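Local atomic coordinates of aminoglycoside-O-phosphotransferase VIII (PDB entry 4H05), a protein that probably transfers the terminal phosphate of ATP to the 3'-hydroxyl of aminoglycoside antibiotics, a magnesium-dependent reaction that confers antibiotic resistance. Residues P142-A147 with R267-F272; S221-V226 with A244-E249. All coordinates share one frame; numbering follows the deposited sequence.

Contact 1: P142-A147 with R267-F272; sequences PQAARA and RLLDEF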
# COMPACT_ATOMS: atom_id res chain seq x y z
N PRO A 142 17.92 3.53 -5.17
CA PRO A 142 18.75 3.34 -3.97
C PRO A 142 18.11 2.51 -2.84
O PRO A 142 18.82 1.75 -2.18
CB PRO A 142 18.99 4.77 -3.49
CG PRO A 142 19.00 5.62 -4.73
CD PRO A 142 17.97 4.93 -5.65
N GLN A 143 16.82 2.64 -2.54
CA GLN A 143 16.29 1.75 -1.49
C GLN A 143 16.42 0.23 -1.89
O GLN A 143 16.58 -0.63 -1.04
CB GLN A 143 14.84 2.04 -1.12
CG GLN A 143 14.59 3.33 -0.34
CD GLN A 143 13.11 3.73 -0.30
OE1 GLN A 143 12.33 3.38 -1.17
NE2 GLN A 143 12.75 4.49 0.69
N ALA A 144 16.32 -0.05 -3.19
CA ALA A 144 16.38 -1.41 -3.71
C ALA A 144 17.83 -1.93 -3.54
O ALA A 144 18.05 -2.98 -2.95
CB ALA A 144 15.93 -1.41 -5.17
N ALA A 145 18.81 -1.19 -4.02
CA ALA A 145 20.21 -1.48 -3.64
C ALA A 145 20.46 -1.66 -2.12
O ALA A 145 21.08 -2.60 -1.72
CB ALA A 145 21.13 -0.42 -4.24
N ARG A 146 20.01 -0.79 -1.24
CA ARG A 146 20.24 -1.02 0.19
C ARG A 146 19.54 -2.31 0.69
O ARG A 146 20.10 -3.01 1.54
CB ARG A 146 19.88 0.18 1.10
CG ARG A 146 20.82 1.39 1.03
CD ARG A 146 20.25 2.62 1.76
NE ARG A 146 21.17 3.76 1.96
CZ ARG A 146 21.52 4.68 1.05
NH1 ARG A 146 21.06 4.63 -0.21
NH2 ARG A 146 22.34 5.66 1.39
N ALA A 147 18.35 -2.64 0.17
CA ALA A 147 17.66 -3.84 0.68
C ALA A 147 18.50 -5.04 0.28
O ALA A 147 18.79 -5.89 1.09
CB ALA A 147 16.24 -3.97 0.17
N ARG A 267 6.54 -3.91 -11.28
CA ARG A 267 6.38 -5.19 -10.63
C ARG A 267 7.72 -5.70 -10.08
O ARG A 267 7.74 -6.33 -9.02
CB ARG A 267 5.79 -6.29 -11.57
CG ARG A 267 4.27 -6.36 -11.79
CD ARG A 267 3.82 -7.70 -12.48
NE ARG A 267 3.45 -7.22 -13.78
CZ ARG A 267 4.07 -7.38 -14.94
NH1 ARG A 267 5.03 -8.24 -15.13
NH2 ARG A 267 3.60 -6.66 -15.95
N LEU A 268 8.80 -5.50 -10.83
CA LEU A 268 10.14 -5.91 -10.42
C LEU A 268 10.64 -5.05 -9.26
O LEU A 268 11.13 -5.56 -8.22
CB LEU A 268 11.13 -5.81 -11.61
CG LEU A 268 12.59 -5.93 -11.26
CD1 LEU A 268 12.95 -7.32 -10.67
CD2 LEU A 268 13.43 -5.53 -12.51
N LEU A 269 10.45 -3.75 -9.40
CA LEU A 269 10.80 -2.90 -8.22
C LEU A 269 10.19 -3.37 -6.91
O LEU A 269 10.84 -3.33 -5.82
CB LEU A 269 10.42 -1.45 -8.51
CG LEU A 269 10.75 -0.43 -7.41
CD1 LEU A 269 12.27 -0.39 -7.20
CD2 LEU A 269 10.13 0.95 -7.75
N ASP A 270 8.96 -3.83 -7.01
CA ASP A 270 8.23 -4.16 -5.83
C ASP A 270 8.74 -5.42 -5.16
O ASP A 270 8.51 -5.62 -3.99
CB ASP A 270 6.72 -4.28 -6.10
CG ASP A 270 5.87 -4.19 -4.81
OD1 ASP A 270 6.11 -3.30 -3.94
OD2 ASP A 270 4.98 -5.03 -4.61
N GLU A 271 9.44 -6.27 -5.91
CA GLU A 271 9.99 -7.45 -5.32
C GLU A 271 11.03 -7.11 -4.25
O GLU A 271 11.38 -7.96 -3.46
CB GLU A 271 10.71 -8.25 -6.39
CG GLU A 271 9.85 -8.61 -7.61
CD GLU A 271 9.43 -10.03 -7.55
OE1 GLU A 271 9.12 -10.44 -6.40
OE2 GLU A 271 9.44 -10.71 -8.60
N PHE A 272 11.54 -5.88 -4.29
CA PHE A 272 12.63 -5.47 -3.40
C PHE A 272 12.11 -5.01 -2.06
O PHE A 272 12.88 -4.83 -1.14
CB PHE A 272 13.42 -4.31 -3.99
CG PHE A 272 14.22 -4.67 -5.20
CD1 PHE A 272 15.57 -4.91 -5.12
CD2 PHE A 272 13.63 -4.77 -6.39
CE1 PHE A 272 16.30 -5.23 -6.22
CE2 PHE A 272 14.34 -5.11 -7.52
CZ PHE A 272 15.68 -5.37 -7.43
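With CG of Phe-272 turned anti to its own carbonyl carbon (chi1 -68°), the phenyl ring is brought to Ala-144, with one of its faces turned to that residue. Ala-144 CB sits over this face: it lies 3.9 Å from the centroid of the Phe-272 ring, in a CH-pi contact whose direction is 28° off the ring normal. The methyl is displaced toward one side of the ring, and its closest approach is to a ring carbon, Ala-144 CB to Phe-272 CD1 at 3.5 Å. The backbones are close here, the CA atoms of Ala-144 and Phe-272 being 5.5 Å apart.

Leu-269 reaches the same methyl from the preceding turn. Its CG is anti to the backbone N (chi1 -179°), and the CD1 branch makes the touch, 4.3 Å from Ala-144 CB, a looser apolar contact than that of the ring. One turn further along helix 137-150, the CB of Ala-147 packs against the main chain, 3.7 Å from the carbonyl O of Phe-272. Two alanine methyls on one flank of the helix thus receive a single aromatic residue, one through its ring and the other through its backbone.

Leu-170 and Leu-174 of helix 167-177 also touch Phe-272, while Glu-271 OE2 forms a salt bridge with Arg-162. The arrangement is apolar packing of a C-terminal segment against a helix, here in the helical part of an aminoglycoside phosphotransferase with a protein-kinase-like fold, where the last residues of helix 260-270 and the turn after it lie against helix 137-150.

Contact 2: S221-V226 with A244-E249; sequences SDLALV and AAFLRE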
# COMPACT_ATOMS: atom_id res chain seq x y z
N SER A 221 3.72 2.97 -11.23
CA SER A 221 4.01 2.28 -9.94
C SER A 221 2.74 1.80 -9.25
O SER A 221 2.80 0.92 -8.39
CB SER A 221 4.74 3.24 -8.96
OG SER A 221 3.96 4.43 -8.84
N ASP A 222 1.62 2.48 -9.50
CA ASP A 222 0.32 2.08 -8.93
C ASP A 222 -0.39 1.07 -9.83
O ASP A 222 -0.93 0.02 -9.36
CB ASP A 222 -0.58 3.28 -8.66
CG ASP A 222 -0.26 4.01 -7.35
OD1 ASP A 222 0.48 3.51 -6.51
OD2 ASP A 222 -0.73 5.14 -7.23
N LEU A 223 -0.35 1.36 -11.14
CA LEU A 223 -0.97 0.47 -12.13
C LEU A 223 -0.42 -0.95 -12.09
O LEU A 223 -1.18 -1.91 -12.25
CB LEU A 223 -0.81 1.07 -13.52
CG LEU A 223 -1.61 2.35 -13.76
CD1 LEU A 223 -1.30 3.05 -15.08
CD2 LEU A 223 -3.09 2.03 -13.62
N ALA A 224 0.91 -1.07 -11.90
CA ALA A 224 1.59 -2.34 -11.95
C ALA A 224 1.03 -3.22 -10.87
O ALA A 224 0.70 -4.39 -11.12
CB ALA A 224 3.12 -2.16 -11.77
N LEU A 225 0.89 -2.68 -9.65
CA LEU A 225 0.59 -3.57 -8.56
C LEU A 225 -0.86 -3.87 -8.54
O LEU A 225 -1.24 -4.94 -8.26
CB LEU A 225 0.99 -3.00 -7.19
CG LEU A 225 2.39 -2.43 -6.92
CD1 LEU A 225 2.72 -2.52 -5.43
CD2 LEU A 225 3.49 -2.92 -7.83
N VAL A 226 -1.70 -2.90 -8.77
CA VAL A 226 -3.10 -3.20 -8.86
C VAL A 226 -3.36 -4.22 -9.92
O VAL A 226 -4.23 -5.08 -9.72
CB VAL A 226 -3.98 -1.94 -9.14
CG1 VAL A 226 -4.87 -2.20 -10.33
CG2 VAL A 226 -4.84 -1.75 -7.97
N ALA A 244 -9.39 -5.63 -17.53
CA ALA A 244 -10.03 -4.79 -18.58
C ALA A 244 -10.99 -3.71 -18.02
O ALA A 244 -10.97 -2.57 -18.47
CB ALA A 244 -10.79 -5.68 -19.58
N ALA A 245 -11.84 -4.06 -17.05
CA ALA A 245 -12.73 -3.03 -16.47
C ALA A 245 -11.91 -1.95 -15.72
O ALA A 245 -12.10 -0.75 -15.91
CB ALA A 245 -13.81 -3.64 -15.60
N PHE A 246 -10.96 -2.35 -14.91
CA PHE A 246 -10.06 -1.35 -14.34
C PHE A 246 -9.41 -0.50 -15.43
O PHE A 246 -9.40 0.72 -15.34
CB PHE A 246 -8.97 -2.02 -13.54
CG PHE A 246 -8.03 -1.05 -12.91
CD1 PHE A 246 -6.97 -0.56 -13.62
CD2 PHE A 246 -8.22 -0.62 -11.62
CE1 PHE A 246 -6.09 0.33 -13.06
CE2 PHE A 246 -7.33 0.26 -11.03
CZ PHE A 246 -6.28 0.75 -11.76
N LEU A 247 -8.96 -1.11 -16.52
CA LEU A 247 -8.26 -0.32 -17.54
C LEU A 247 -9.17 0.59 -18.35
O LEU A 247 -8.78 1.71 -18.68
CB LEU A 247 -7.44 -1.18 -18.49
CG LEU A 247 -5.99 -1.59 -18.10
CD1 LEU A 247 -5.35 -2.18 -19.37
CD2 LEU A 247 -5.20 -0.42 -17.60
N ARG A 248 -10.39 0.15 -18.65
CA ARG A 248 -11.40 1.05 -19.32
C ARG A 248 -11.72 2.26 -18.46
O ARG A 248 -11.67 3.37 -18.93
CB ARG A 248 -12.70 0.24 -19.55
CG ARG A 248 -13.89 0.98 -20.24
CD ARG A 248 -15.03 -0.02 -20.56
NE ARG A 248 -14.42 -1.31 -20.93
CZ ARG A 248 -14.50 -2.46 -20.25
NH1 ARG A 248 -15.26 -2.60 -19.16
NH2 ARG A 248 -13.84 -3.53 -20.70
N GLU A 249 -12.03 2.04 -17.17
CA GLU A 249 -12.27 3.14 -16.22
C GLU A 249 -11.05 4.03 -16.02
O GLU A 249 -11.13 5.25 -16.12
CB GLU A 249 -12.79 2.60 -14.88
CG GLU A 249 -12.96 3.64 -13.74
CD GLU A 249 -13.92 4.78 -14.08
OE1 GLU A 249 -14.79 4.48 -14.95
OE2 GLU A 249 -13.76 5.95 -13.53
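Phe-246 meets Val-226 through a CH-pi contact and Leu-223 through edge-on apolar packing. In the first, the CG1 methyl of Val-226 stands over one face of the Phe-246 ring, 3.7 Å from the centroid and 18° off the normal. It leans toward the outer end of the ring, its nearest ring carbon being CE2, 3.5 Å from Val-226 CG1. The two side chains approach from opposite directions: with CG of Phe-246 anti to the backbone N (chi1 -179°), the ring projects from helix 240-251 and the valine methyl lies over it.

The apolar contact comes in at the rim. Leu-223 CD2 lies in the plane of the ring, 3.5 Å from Phe-246 CE1. Face and edge of one ring are therefore engaged by residues three apart on helix 220-230, that is, on successive turns, while the backbones stay well separated: the CA atoms of Val-226 and Phe-246 are 9.0 Å apart.

Ala-117 of helix 109-124 also packs on Phe-246, and Leu-263 of helix 260-270 on Leu-223. A phenylalanine packed between helices by its face and its edge is part of the packing of helix 240-251 on helix 220-230 in this kinase-like fold, and Asp-222 of the latter accepts hydrogen bonds from the backbone N of His-188 and of Gly-189, just before the predicted proton acceptor Asp-190.

Contacts 1 and 2 have centres 21 Å apart and are joined through helix 260-270, which follows helix 240-251 in the chain and packs on helix 220-230. There, Arg-267 N lies 3.9 Å from Ala-224 CB, and Asp-270 OD2 is 3.5 Å from Leu-225 CD1; Asp-270 also forms a salt bridge with Arg-228 of helix 220-230. The side chain of Val-226 is about 9 Å from those of Asp-190, the predicted proton acceptor, and Asn-195, a predicted magnesium ligand, and that of Leu-269 about 11 Å from that of Asp-190. Helix 260-270 therefore connects the two contacts through its packing on helix 220-230.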